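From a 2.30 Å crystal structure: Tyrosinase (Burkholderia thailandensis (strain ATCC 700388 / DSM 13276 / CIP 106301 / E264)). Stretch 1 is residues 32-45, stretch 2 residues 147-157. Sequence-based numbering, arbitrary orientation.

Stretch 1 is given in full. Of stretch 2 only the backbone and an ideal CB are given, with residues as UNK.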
# COMPACT_ATOMS: atom_id res chain seq x y z
N LEU A 32 -15.56 -46.09 13.22
CA LEU A 32 -14.64 -44.97 13.18
C LEU A 32 -13.91 -44.96 11.82
O LEU A 32 -13.93 -43.94 11.14
CB LEU A 32 -13.64 -45.06 14.34
CG LEU A 32 -12.64 -43.90 14.38
CD1 LEU A 32 -13.33 -42.62 14.83
CD2 LEU A 32 -11.45 -44.24 15.25
N VAL A 33 -13.29 -46.08 11.45
CA VAL A 33 -12.56 -46.15 10.18
C VAL A 33 -13.52 -45.85 9.02
O VAL A 33 -13.21 -45.05 8.15
CB VAL A 33 -11.83 -47.49 10.00
CG1 VAL A 33 -11.38 -47.69 8.56
CG2 VAL A 33 -10.63 -47.61 10.93
N ARG A 34 -14.71 -46.46 9.05
CA ARG A 34 -15.66 -46.28 7.95
C ARG A 34 -16.03 -44.81 7.83
O ARG A 34 -16.19 -44.33 6.74
CB ARG A 34 -16.92 -47.14 8.14
CG ARG A 34 -18.03 -46.88 7.13
CD ARG A 34 -19.29 -47.71 7.36
NE ARG A 34 -19.04 -49.10 7.01
CZ ARG A 34 -18.88 -50.10 7.88
NH1 ARG A 34 -18.60 -51.31 7.41
NH2 ARG A 34 -19.01 -49.91 9.19
N ALA A 35 -16.18 -44.11 8.96
CA ALA A 35 -16.52 -42.66 8.97
C ALA A 35 -15.38 -41.83 8.38
O ALA A 35 -15.60 -40.84 7.66
CB ALA A 35 -16.82 -42.22 10.39
N TRP A 36 -14.15 -42.20 8.72
CA TRP A 36 -12.99 -41.48 8.25
C TRP A 36 -12.82 -41.72 6.74
O TRP A 36 -12.51 -40.77 5.98
CB TRP A 36 -11.75 -41.89 9.05
CG TRP A 36 -11.51 -41.04 10.26
CD1 TRP A 36 -11.90 -41.27 11.55
CD2 TRP A 36 -10.78 -39.81 10.28
NE1 TRP A 36 -11.48 -40.26 12.36
CE2 TRP A 36 -10.80 -39.35 11.61
CE3 TRP A 36 -10.13 -39.06 9.29
CZ2 TRP A 36 -10.17 -38.17 11.97
CZ3 TRP A 36 -9.51 -37.90 9.65
CH2 TRP A 36 -9.53 -37.46 10.97
N VAL A 37 -13.05 -42.96 6.29
CA VAL A 37 -13.05 -43.21 4.83
C VAL A 37 -14.08 -42.29 4.17
O VAL A 37 -13.79 -41.56 3.22
CB VAL A 37 -13.30 -44.70 4.51
CG1 VAL A 37 -13.45 -44.93 3.01
CG2 VAL A 37 -12.20 -45.59 5.07
N GLY A 38 -15.28 -42.24 4.73
CA GLY A 38 -16.33 -41.43 4.14
C GLY A 38 -16.01 -39.94 4.07
O GLY A 38 -16.25 -39.31 3.03
N ILE A 39 -15.48 -39.35 5.14
CA ILE A 39 -15.21 -37.87 5.10
C ILE A 39 -14.02 -37.60 4.18
O ILE A 39 -13.95 -36.54 3.54
CB ILE A 39 -15.05 -37.22 6.50
CG1 ILE A 39 -13.81 -37.68 7.27
CG2 ILE A 39 -16.32 -37.42 7.34
CD1 ILE A 39 -13.40 -36.71 8.40
N GLN A 40 -13.10 -38.56 4.05
CA GLN A 40 -11.96 -38.39 3.13
C GLN A 40 -12.46 -38.46 1.67
O GLN A 40 -11.82 -37.88 0.82
CB GLN A 40 -10.85 -39.40 3.44
CG GLN A 40 -10.00 -38.94 4.61
CD GLN A 40 -8.89 -39.84 5.08
OE1 GLN A 40 -8.58 -40.87 4.48
NE2 GLN A 40 -8.27 -39.43 6.18
N ALA A 41 -13.61 -39.09 1.40
CA ALA A 41 -14.03 -39.28 0.00
C ALA A 41 -15.02 -38.19 -0.40
O ALA A 41 -15.40 -38.12 -1.55
CB ALA A 41 -14.62 -40.64 -0.19
N LEU A 42 -15.46 -37.33 0.50
CA LEU A 42 -16.35 -36.28 0.05
C LEU A 42 -15.56 -35.29 -0.80
O LEU A 42 -14.42 -35.09 -0.56
CB LEU A 42 -17.01 -35.59 1.25
CG LEU A 42 -18.10 -36.43 1.92
CD1 LEU A 42 -18.37 -35.96 3.34
CD2 LEU A 42 -19.38 -36.42 1.07
N PRO A 43 -16.19 -34.67 -1.80
CA PRO A 43 -15.48 -33.66 -2.58
C PRO A 43 -14.91 -32.53 -1.70
O PRO A 43 -15.51 -32.18 -0.68
CB PRO A 43 -16.53 -33.01 -3.50
CG PRO A 43 -17.86 -33.42 -2.92
CD PRO A 43 -17.59 -34.75 -2.24
N PRO A 44 -13.82 -31.91 -2.15
CA PRO A 44 -13.15 -30.85 -1.40
C PRO A 44 -13.96 -29.55 -1.25
O PRO A 44 -13.69 -28.76 -0.32
CB PRO A 44 -11.82 -30.64 -2.15
CG PRO A 44 -12.10 -31.14 -3.55
CD PRO A 44 -13.12 -32.24 -3.39
N SER A 45 -14.99 -29.33 -2.07
CA SER A 45 -15.84 -28.11 -1.94
C SER A 45 -16.91 -28.31 -0.86
O SER A 45 -17.66 -27.41 -0.60
CB SER A 45 -16.50 -27.78 -3.26
OG SER A 45 -17.51 -28.73 -3.53
N UNK A 147 -5.43 -47.69 5.44
CA UNK A 147 -5.86 -47.09 6.69
C UNK A 147 -6.01 -45.58 6.48
O UNK A 147 -5.04 -44.91 6.25
CB UNK A 147 -4.87 -47.40 7.82
N UNK A 148 -7.23 -45.04 6.54
CA UNK A 148 -7.37 -43.60 6.34
C UNK A 148 -6.72 -42.73 7.43
O UNK A 148 -6.58 -41.53 7.23
CB UNK A 148 -8.86 -43.26 6.25
N UNK A 149 -6.31 -43.33 8.56
CA UNK A 149 -5.79 -42.59 9.72
C UNK A 149 -4.25 -42.40 9.65
O UNK A 149 -3.74 -41.54 10.38
CB UNK A 149 -6.16 -43.33 11.01
N UNK A 150 -3.52 -43.16 8.82
CA UNK A 150 -2.07 -43.05 8.78
C UNK A 150 -1.62 -41.78 8.06
O UNK A 150 -0.55 -41.28 8.34
CB UNK A 150 -1.47 -44.28 8.10
N UNK A 151 -2.44 -41.23 7.17
CA UNK A 151 -2.01 -40.11 6.37
C UNK A 151 -3.17 -39.71 5.48
O UNK A 151 -4.24 -40.36 5.46
CB UNK A 151 -0.76 -40.45 5.55
N UNK A 152 -2.98 -38.65 4.75
CA UNK A 152 -4.05 -38.19 3.86
C UNK A 152 -3.40 -37.60 2.61
O UNK A 152 -2.37 -36.96 2.70
CB UNK A 152 -4.95 -37.16 4.55
N UNK A 153 -4.00 -37.94 1.49
CA UNK A 153 -3.56 -37.55 0.17
C UNK A 153 -4.44 -36.37 -0.21
O UNK A 153 -5.66 -36.44 -0.12
CB UNK A 153 -3.65 -38.70 -0.84
N UNK A 154 -3.85 -35.29 -0.66
CA UNK A 154 -4.59 -34.11 -0.96
C UNK A 154 -5.36 -34.32 -2.27
O UNK A 154 -4.76 -34.72 -3.25
CB UNK A 154 -3.66 -32.90 -1.04
N UNK A 155 -6.69 -34.05 -2.30
CA UNK A 155 -7.48 -34.18 -3.55
C UNK A 155 -7.25 -33.05 -4.57
O UNK A 155 -7.46 -33.24 -5.76
CB UNK A 155 -8.97 -34.23 -3.20
N UNK A 156 -6.88 -31.87 -4.07
CA UNK A 156 -6.49 -30.73 -4.87
C UNK A 156 -5.25 -30.16 -4.21
O UNK A 156 -4.91 -30.54 -3.09
CB UNK A 156 -7.61 -29.69 -4.98
N UNK A 157 -4.62 -29.23 -4.91
CA UNK A 157 -3.39 -28.64 -4.44
C UNK A 157 -3.70 -27.53 -3.44
O UNK A 157 -4.70 -26.88 -3.50
CB UNK A 157 -2.57 -28.10 -5.61

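Position 147 opens a type I beta turn that ends at 150, and its CA-to-CB bond points away from the helix. Phi/psi of -63/113 permit most residues; a short side chain with an acceptor could bond to a backbone N of the turn. The residue is Asn 147, whose OD1 accepts a hydrogen bond from the backbone N of 149 (3.0 Å).

At position 148 the CA lies 5.9 Å from the CA of Val 37, the bond points toward the helix, and phi/psi are -65/-13. Stretch 1 offers Val 33, the CB of Trp 36 and Val 37, an apolar surface. The ideal CB falls 3.0 Å from Gln 40 OE1, which leaves little room in that direction. A compact apolar residue suits, and phi admits proline among others. Pro 148 fills the site: its CD lies 3.9 Å from Val 33 CG1, and its CG 3.8 Å from Trp 36 CB and 3.9 Å from Val 37 CG2. The carbonyl does separate work, since Gln 40 NE2 donates to Pro 148 O at 2.9 Å and 158°.

Position 149 points sideways, with no stretch 1 atom within 5.5 Å of its ideal CB, so only a longer side chain could reach the Trp 36 ring. Leucine, methionine or isoleucine would be plausible. Leu 149 (chi1 m, chi2 t) places CD2 over one face of the indole, 3.6 Å from the five-membered ring centroid and 17° off its normal, a CH-pi contact. Its CD1 approaches Val 33 CG2 at 4.4 Å.

Position 150 is out of reach and little constrained; it is Arg 150. Position 151 points away, so stretch 1 hardly restricts it and many side chains would do. In Ser 151 the backbone matters: the O of water 1 lies 2.6 Å from Ser 151 O and 2.5 Å from Gln 40 OE1, between the stretches, with both as possible acceptors.

Position 152 turns toward the helix in an extended conformation (-146/138), its ideal CB 4.3 Å from Gln 40 NE2. A large apolar or aromatic group could pack on the glutamine's aliphatic part. Phe 152 does so, its CD1 3.7 Å from Gln 40 CG, with the ring oblique to it.

Positions 153 and 154 meet nothing in stretch 1 and are weakly specified; they are Val 153 and Leu 154.

At 155 and 156 the bonds point toward Pro 44. Modest apolar groups fit; phi of -75 allows proline at 155, while -135/170 at 156 suits a beta-branched residue. Pro 155 CG meets Pro 44 CB at 4.0 Å, and Val 156 CG1 meets Pro 44 CG at 4.0 Å.

Position 157 is out of reach of stretch 1, which leaves it open to most side chains; it is Ala 157.

Stretch 2 147-157: NPLRSFVLPVA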
# COMPACT_ATOMS: atom_id res chain seq x y z
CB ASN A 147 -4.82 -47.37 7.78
CG ASN A 147 -5.16 -46.74 9.12
OD1 ASN A 147 -6.25 -46.21 9.30
ND2 ASN A 147 -4.24 -46.80 10.06
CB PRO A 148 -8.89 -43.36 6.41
CG PRO A 148 -9.34 -44.38 7.41
CD PRO A 148 -8.44 -45.58 7.18
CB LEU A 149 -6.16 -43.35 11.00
CG LEU A 149 -7.60 -43.83 11.11
CD1 LEU A 149 -7.82 -44.57 12.45
CD2 LEU A 149 -8.55 -42.66 10.98
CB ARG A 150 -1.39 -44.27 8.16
CG ARG A 150 -1.63 -44.54 6.68
CD ARG A 150 -0.39 -45.16 6.05
NE ARG A 150 0.49 -45.86 7.00
CZ ARG A 150 1.82 -46.00 6.89
NH1 ARG A 150 2.50 -45.29 6.00
NH2 ARG A 150 2.46 -46.88 7.65
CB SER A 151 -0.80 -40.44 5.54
OG SER A 151 -1.10 -41.59 4.75
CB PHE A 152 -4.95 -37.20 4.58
CG PHE A 152 -5.96 -36.46 3.73
CD1 PHE A 152 -7.07 -37.11 3.22
CD2 PHE A 152 -5.83 -35.10 3.53
CE1 PHE A 152 -8.02 -36.42 2.49
CE2 PHE A 152 -6.79 -34.40 2.82
CZ PHE A 152 -7.88 -35.06 2.29
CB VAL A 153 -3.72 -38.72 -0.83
CG1 VAL A 153 -3.25 -38.35 -2.23
CG2 VAL A 153 -3.00 -40.00 -0.38
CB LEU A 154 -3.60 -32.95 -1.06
CG LEU A 154 -2.90 -32.55 0.24
CD1 LEU A 154 -1.92 -31.41 -0.01
CD2 LEU A 154 -3.92 -32.15 1.29
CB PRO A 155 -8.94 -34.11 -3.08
CG PRO A 155 -8.87 -33.26 -1.84
CD PRO A 155 -7.59 -33.73 -1.17
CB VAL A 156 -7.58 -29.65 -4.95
CG1 VAL A 156 -8.82 -30.15 -5.66
CG2 VAL A 156 -7.93 -29.13 -3.57
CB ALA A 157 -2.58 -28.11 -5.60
O HOH W 1 -6.15 -41.30 3.97
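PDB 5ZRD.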